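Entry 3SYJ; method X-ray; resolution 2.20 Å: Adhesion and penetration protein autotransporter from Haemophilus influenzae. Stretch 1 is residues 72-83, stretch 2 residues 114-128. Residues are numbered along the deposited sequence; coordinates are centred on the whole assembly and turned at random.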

# COMPACT_ATOMS: atom_id res chain seq x y z
N ALA A 72 5.37 58.46 50.71
CA ALA A 72 5.02 59.87 50.58
C ALA A 72 6.20 60.73 50.13
O ALA A 72 6.02 61.70 49.39
CB ALA A 72 4.44 60.41 51.88
N HIS A 73 7.41 60.39 50.57
CA HIS A 73 8.55 61.24 50.28
C HIS A 73 8.94 61.21 48.80
O HIS A 73 9.73 62.04 48.34
CB HIS A 73 9.74 61.00 51.24
CG HIS A 73 10.66 59.89 50.85
ND1 HIS A 73 10.76 58.72 51.57
CD2 HIS A 73 11.56 59.78 49.84
CE1 HIS A 73 11.67 57.93 51.01
NE2 HIS A 73 12.16 58.55 49.96
N ASN A 74 8.37 60.28 48.05
CA ASN A 74 8.47 60.33 46.60
C ASN A 74 7.53 61.42 46.11
O ASN A 74 6.42 61.13 45.65
CB ASN A 74 8.11 58.99 45.97
CG ASN A 74 9.22 57.97 46.08
OD1 ASN A 74 10.40 58.33 46.16
ND2 ASN A 74 8.87 56.69 46.06
N VAL A 75 7.99 62.66 46.21
CA VAL A 75 7.11 63.82 46.05
C VAL A 75 7.09 64.38 44.63
O VAL A 75 6.36 65.32 44.35
CB VAL A 75 7.51 64.96 47.01
CG1 VAL A 75 7.36 64.52 48.45
CG2 VAL A 75 8.94 65.41 46.74
N GLY A 76 7.89 63.79 43.74
CA GLY A 76 8.05 64.34 42.41
C GLY A 76 7.28 63.70 41.26
O GLY A 76 6.84 64.41 40.34
N TYR A 77 7.11 62.38 41.28
CA TYR A 77 6.51 61.69 40.14
C TYR A 77 5.02 61.99 40.06
O TYR A 77 4.36 62.13 41.07
CB TYR A 77 6.79 60.18 40.17
CG TYR A 77 5.97 59.38 41.15
CD1 TYR A 77 5.24 58.27 40.73
CD2 TYR A 77 5.94 59.70 42.51
CE1 TYR A 77 4.49 57.51 41.62
CE2 TYR A 77 5.20 58.94 43.41
CZ TYR A 77 4.47 57.85 42.96
OH TYR A 77 3.71 57.10 43.84
N THR A 78 4.49 62.09 38.84
CA THR A 78 3.10 62.47 38.65
C THR A 78 2.32 61.42 37.87
O THR A 78 1.13 61.59 37.62
CB THR A 78 3.00 63.80 37.89
OG1 THR A 78 3.72 63.69 36.66
CG2 THR A 78 3.59 64.91 38.72
N ASP A 79 2.99 60.34 37.48
CA ASP A 79 2.36 59.30 36.68
C ASP A 79 3.16 58.01 36.71
O ASP A 79 4.32 58.00 37.13
CB ASP A 79 2.19 59.78 35.23
CG ASP A 79 3.45 60.38 34.65
OD1 ASP A 79 4.50 59.70 34.71
OD2 ASP A 79 3.40 61.51 34.14
N VAL A 80 2.54 56.92 36.27
CA VAL A 80 3.22 55.64 36.19
C VAL A 80 2.86 54.96 34.88
O VAL A 80 1.88 55.32 34.23
CB VAL A 80 2.84 54.71 37.36
CG1 VAL A 80 3.44 55.22 38.67
CG2 VAL A 80 1.33 54.57 37.48
N ASP A 81 3.66 53.98 34.47
CA ASP A 81 3.28 53.15 33.33
C ASP A 81 3.70 51.71 33.57
O ASP A 81 4.46 51.43 34.49
CB ASP A 81 3.83 53.70 32.00
CG ASP A 81 5.34 53.80 31.98
OD1 ASP A 81 5.98 53.62 33.04
OD2 ASP A 81 5.89 54.08 30.90
N PHE A 82 3.20 50.81 32.73
CA PHE A 82 3.35 49.38 32.97
C PHE A 82 3.65 48.65 31.68
O PHE A 82 3.53 49.21 30.60
CB PHE A 82 2.07 48.82 33.58
CG PHE A 82 1.64 49.50 34.85
CD1 PHE A 82 2.12 49.07 36.08
CD2 PHE A 82 0.76 50.57 34.81
CE1 PHE A 82 1.74 49.70 37.25
CE2 PHE A 82 0.37 51.20 35.97
CZ PHE A 82 0.86 50.76 37.20
N GLY A 83 4.05 47.38 31.80
CA GLY A 83 4.28 46.55 30.64
C GLY A 83 5.70 46.05 30.56
O GLY A 83 6.32 45.73 31.58
N ASP A 114 4.01 58.31 58.63
CA ASP A 114 3.36 58.98 57.51
C ASP A 114 4.18 59.06 56.21
O ASP A 114 3.82 59.80 55.30
CB ASP A 114 2.86 60.38 57.93
CG ASP A 114 3.97 61.29 58.43
OD1 ASP A 114 5.15 60.95 58.22
OD2 ASP A 114 3.66 62.36 59.01
N ASP A 115 5.27 58.31 56.12
CA ASP A 115 5.98 58.17 54.85
C ASP A 115 5.31 57.03 54.07
O ASP A 115 5.84 55.92 53.97
CB ASP A 115 7.47 57.89 55.07
CG ASP A 115 8.32 58.17 53.84
OD1 ASP A 115 7.78 58.63 52.81
OD2 ASP A 115 9.54 57.92 53.90
N TYR A 116 4.13 57.32 53.54
CA TYR A 116 3.29 56.31 52.93
C TYR A 116 2.15 56.99 52.21
O TYR A 116 1.49 57.86 52.77
CB TYR A 116 2.72 55.40 54.03
CG TYR A 116 1.96 54.19 53.53
CD1 TYR A 116 2.48 52.92 53.70
CD2 TYR A 116 0.73 54.32 52.90
CE1 TYR A 116 1.79 51.80 53.26
CE2 TYR A 116 0.03 53.21 52.45
CZ TYR A 116 0.57 51.96 52.63
OH TYR A 116 -0.10 50.84 52.20
N HIS A 117 1.92 56.63 50.95
CA HIS A 117 0.75 57.14 50.24
C HIS A 117 0.13 56.14 49.25
O HIS A 117 0.79 55.21 48.78
CB HIS A 117 1.04 58.51 49.57
CG HIS A 117 1.97 58.45 48.40
ND1 HIS A 117 2.55 59.57 47.86
CD2 HIS A 117 2.43 57.40 47.67
CE1 HIS A 117 3.32 59.23 46.84
NE2 HIS A 117 3.27 57.91 46.71
N ASN A 118 -1.16 56.35 48.95
CA ASN A 118 -1.93 55.48 48.07
C ASN A 118 -2.54 56.24 46.89
O ASN A 118 -3.75 56.48 46.87
CB ASN A 118 -3.06 54.81 48.85
CG ASN A 118 -2.72 53.40 49.28
OD1 ASN A 118 -2.33 52.57 48.45
ND2 ASN A 118 -2.88 53.12 50.56
N PRO A 119 -1.71 56.63 45.92
CA PRO A 119 -2.15 57.46 44.79
C PRO A 119 -3.29 56.83 43.99
O PRO A 119 -3.34 55.62 43.78
CB PRO A 119 -0.90 57.56 43.91
CG PRO A 119 0.24 57.35 44.85
CD PRO A 119 -0.26 56.37 45.88
N ARG A 120 -4.22 57.69 43.56
CA ARG A 120 -5.30 57.31 42.67
C ARG A 120 -4.92 57.75 41.26
O ARG A 120 -4.41 58.86 41.07
CB ARG A 120 -6.60 58.00 43.12
CG ARG A 120 -7.85 57.66 42.33
CD ARG A 120 -9.01 58.57 42.72
NE ARG A 120 -10.29 58.03 42.29
CZ ARG A 120 -11.38 58.77 42.06
NH1 ARG A 120 -11.34 60.09 42.22
NH2 ARG A 120 -12.50 58.19 41.66
N LEU A 121 -5.14 56.88 40.28
CA LEU A 121 -4.80 57.14 38.88
C LEU A 121 -6.03 57.62 38.12
O LEU A 121 -7.15 57.40 38.56
CB LEU A 121 -4.25 55.88 38.24
CG LEU A 121 -3.06 55.27 38.98
CD1 LEU A 121 -2.61 53.97 38.32
CD2 LEU A 121 -1.92 56.27 39.05
N HIS A 122 -5.83 58.27 36.99
CA HIS A 122 -6.95 58.86 36.27
C HIS A 122 -7.71 57.84 35.41
O HIS A 122 -8.84 58.10 35.00
CB HIS A 122 -6.54 60.10 35.47
CG HIS A 122 -5.93 59.81 34.13
ND1 HIS A 122 -4.83 58.99 33.97
CD2 HIS A 122 -6.25 60.25 32.89
CE1 HIS A 122 -4.51 58.93 32.69
NE2 HIS A 122 -5.36 59.69 32.01
N LYS A 123 -7.10 56.68 35.16
CA LYS A 123 -7.74 55.62 34.38
C LYS A 123 -7.59 54.26 35.04
O LYS A 123 -6.62 54.02 35.76
CB LYS A 123 -7.14 55.55 32.99
CG LYS A 123 -7.45 56.74 32.09
CD LYS A 123 -8.88 56.71 31.59
CE LYS A 123 -9.12 57.86 30.62
NZ LYS A 123 -10.48 57.81 30.01
N PHE A 124 -8.55 53.36 34.80
CA PHE A 124 -8.39 51.95 35.19
C PHE A 124 -7.20 51.38 34.43
O PHE A 124 -7.09 51.59 33.23
CB PHE A 124 -9.62 51.12 34.85
CG PHE A 124 -10.83 51.40 35.70
CD1 PHE A 124 -10.75 52.24 36.79
CD2 PHE A 124 -12.05 50.80 35.41
CE1 PHE A 124 -11.87 52.49 37.57
CE2 PHE A 124 -13.17 51.04 36.19
CZ PHE A 124 -13.08 51.89 37.27
N VAL A 125 -6.32 50.65 35.12
CA VAL A 125 -5.17 50.04 34.47
C VAL A 125 -5.56 48.72 33.81
O VAL A 125 -6.14 47.85 34.46
CB VAL A 125 -4.00 49.81 35.46
CG1 VAL A 125 -2.88 49.00 34.78
CG2 VAL A 125 -3.49 51.13 36.01
N THR A 126 -5.25 48.58 32.53
CA THR A 126 -5.68 47.41 31.76
C THR A 126 -4.58 46.37 31.55
O THR A 126 -4.86 45.21 31.29
CB THR A 126 -6.18 47.84 30.37
OG1 THR A 126 -5.15 48.60 29.72
CG2 THR A 126 -7.47 48.69 30.48
N GLU A 127 -3.32 46.79 31.66
CA GLU A 127 -2.19 45.95 31.26
C GLU A 127 -1.88 44.82 32.23
O GLU A 127 -1.23 43.84 31.87
CB GLU A 127 -0.93 46.80 31.04
CG GLU A 127 -0.93 47.67 29.77
CD GLU A 127 -1.76 48.94 29.92
OE1 GLU A 127 -2.21 49.22 31.05
OE2 GLU A 127 -1.96 49.66 28.91
N ALA A 128 -2.34 44.95 33.47
CA ALA A 128 -2.03 43.98 34.51
C ALA A 128 -3.11 43.94 35.59
O ALA A 128 -3.76 44.96 35.88
CB ALA A 128 -0.68 44.30 35.15

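What anchors the start of stretch 1 to the second stretch? The carboxylate of Asp-115 does, by gripping His-73 at two points. The backbone N of His-73 donates to Asp-115 OD1 at 2.9 Å, and the ring nitrogen His-73 ND1 donates to Asp-115 OD2 at 2.7 Å along a nearly straight path (170°). With chi1 in the p well, the imidazole swings so that the carboxylate meets it at the edge, near the ring plane, where a nitrogen's proton points. Asp-115 (chi1 t) leaves its backbone sideways, yet its end comes nearer to the first stretch. An aspartate suits this place because its two oxygens can serve a main-chain and a side-chain donor together; OD2 is also hydrogen-bonded elsewhere in the structure.

How does His-117 join two parts of the same loop? Its CA-to-CB bond points toward stretch 1, and the imidazole offers a different surface to each partner. Ala-72 CA lies over one face, 4.1 Å from the centroid of the His-117 ring, in a CH-pi contact, while Tyr-77 OH meets the ring at its edge. There His-117 NE2 lies 3.0 Å from Tyr-77 OH in a hydrogen bond whose donor could be either atom. Tyr-77 suits the task by its length: its CB points sideways, but the hydroxyl end comes nearer, also reaching to 3.6 Å between its OH and Pro-119 CG. The two aromatic rings meet rim to rim, centroids 6.0 Å apart and planes at 40°, so the hydroxyl rather than a stacked face makes the link.

Why does a small residue fit at Ala-72? Its backbone is packed closely against stretch 2, with the CA of Ala-72 4.6 Å from the CA of Tyr-116. The short side chain packs beside the backbone, Ala-72 CB lying 3.5 Å from Asp-114 O. The proximity of Ala-72 N to Tyr-116 N, 3.3 Å, is no hydrogen bond, since both are donors.

What holds the later part of the contact? Here the polar links give way to apolar packing. Val-80 CG2 meets Leu-121 CD2 at 4.0 Å, and Phe-82 CE2 approaches Val-125 CG2 at 3.9 Å. Leu-121, Phe-82 and Val-125 all direct CA-to-CB toward the opposing stretch, and branched or aromatic hydrocarbon suits these buried positions, which ask for contact area rather than hydrogen bonds. Phe-82 CB also comes within 4.4 Å of Glu-127 CB, adding the glutamate's aliphatic base to the packing. Altogether the two stretches bury 558 Å², counting both sides.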